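Side-chain contact in N-methyltransferase (Streptoalloteichus sp. ATCC 53650, PDB 5BSZ), which probably transfers a methyl group from S-adenosylmethionine to a sugar nitrogen in the making of the trideoxysugar of kedarcidin: residues G27-F30 against A31-A34. Numbering follows the deposited sequence.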
loop_
_atom_site.group_PDB
_atom_site.type_symbol
_atom_site.label_atom_id
_atom_site.label_comp_id
_atom_site.label_asym_id
_atom_site.label_seq_id
_atom_site.Cartn_x
_atom_site.Cartn_y
_atom_site.Cartn_z
ATOM N N GLY A 27 6.160 15.478 22.496
ATOM C CA GLY A 27 5.575 16.608 23.234
ATOM C C GLY A 27 4.940 16.210 24.557
ATOM O O GLY A 27 4.268 17.015 25.210
ATOM N N LYS A 28 5.169 14.962 24.960
ATOM C CA LYS A 28 4.519 14.392 26.127
ATOM C C LYS A 28 5.300 14.716 27.381
ATOM O O LYS A 28 6.512 14.517 27.421
ATOM C CB LYS A 28 4.431 12.878 25.976
ATOM C CG LYS A 28 3.752 12.209 27.158
ATOM C CD LYS A 28 3.252 10.848 26.731
ATOM C CE LYS A 28 2.610 10.135 27.892
ATOM N NZ LYS A 28 1.206 10.596 28.066
ATOM N N ASP A 29 4.595 15.137 28.426
ATOM C CA ASP A 29 5.234 15.541 29.664
ATOM C C ASP A 29 5.258 14.381 30.661
ATOM O O ASP A 29 4.371 14.214 31.523
ATOM C CB ASP A 29 4.519 16.752 30.233
ATOM C CG ASP A 29 5.347 17.480 31.239
ATOM O OD1 ASP A 29 4.972 18.622 31.531
ATOM O OD2 ASP A 29 6.360 16.932 31.730
ATOM N N PHE A 30 6.282 13.552 30.510
ATOM C CA PHE A 30 6.375 12.358 31.328
ATOM C C PHE A 30 6.515 12.793 32.771
ATOM O O PHE A 30 5.917 12.222 33.679
ATOM C CB PHE A 30 7.553 11.530 30.846
ATOM C CG PHE A 30 7.229 10.723 29.633
ATOM C CD1 PHE A 30 6.586 9.498 29.757
ATOM C CD2 PHE A 30 7.556 11.183 28.375
ATOM C CE1 PHE A 30 6.258 8.750 28.635
ATOM C CE2 PHE A 30 7.246 10.437 27.248
ATOM C CZ PHE A 30 6.570 9.226 27.376
ATOM N N ALA A 31 7.276 13.867 32.957
ATOM C CA ALA A 31 7.521 14.445 34.274
ATOM C C ALA A 31 6.248 14.869 35.001
ATOM O O ALA A 31 6.042 14.485 36.167
ATOM C CB ALA A 31 8.511 15.600 34.153
ATOM N N ALA A 32 5.386 15.618 34.314
ATOM C CA ALA A 32 4.114 16.059 34.882
ATOM C C ALA A 32 3.299 14.845 35.277
ATOM O O ALA A 32 2.684 14.833 36.318
ATOM C CB ALA A 32 3.267 16.857 33.880
ATOM N N GLU A 33 3.239 13.861 34.398
ATOM C CA GLU A 33 2.368 12.705 34.617
ATOM C C GLU A 33 2.901 11.833 35.765
ATOM O O GLU A 33 2.116 11.412 36.604
ATOM C CB GLU A 33 2.154 11.919 33.315
ATOM C CG GLU A 33 1.494 12.703 32.177
ATOM C CD GLU A 33 1.383 11.959 30.849
ATOM O OE1 GLU A 33 2.162 11.014 30.605
ATOM O OE2 GLU A 33 0.545 12.364 30.005
ATOM N N ALA A 34 4.212 11.580 35.793
ATOM C CA ALA A 34 4.818 10.895 36.933
ATOM C C ALA A 34 4.495 11.617 38.239
ATOM O O ALA A 34 4.198 11.009 39.261
ATOM C CB ALA A 34 6.303 10.755 36.729
#
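K28 NZ forms a salt bridge with the carboxylate of E33, five residues on, and it lies 2.7 Å from E33 OE2, whose syn lone pair receives it. The K28 and E33 side chains cross at about a right angle. K28 runs extended until its last torsion (chi4 82°), where the bend swings the ammonium onto the carboxylate. E33 OE1 is also near NZ, but that weak bond is less certain; OE1 is hydrogen-bonded to H61 NE2 in helix 60-65.

One side-chain capping bond stands at the N-terminus of helix 30-44. D29 is its N-cap: its CG stands anti to the backbone N (chi1 -162°), placing OD2 3.1 Å from A32 N. The N-H reaches OD2 from above the carboxylate plane. The first i to i+4 backbone bonds follow, E33 N to D29 O at 3.1 Å and A34 N to F30 O at 2.8 Å.

Van der Waals contacts complete the set: the A32 methyl lies against the D29 carboxylate, with A32 CB 3.4 Å from D29 CG, while K28 CG sits 3.9 Å above one face of the F30 ring, toward its rim. H61 meets that ring edge-to-face.

Replacing E33 with an alanine would probably leave the K28 ammonium without its carboxylate mate and free to turn, and H61 NE2 without this acceptor.

Measured between nearest atoms, the F30 side chain is about 4 Å from the bound S-adenosyl-L-homocysteine, and K28 touches T115 of that binding site. The ion pair and cap thus join the loop to the helix start beside the cofactor pocket, where the D29 carboxylate probably also offsets the positive end of the helix dipole.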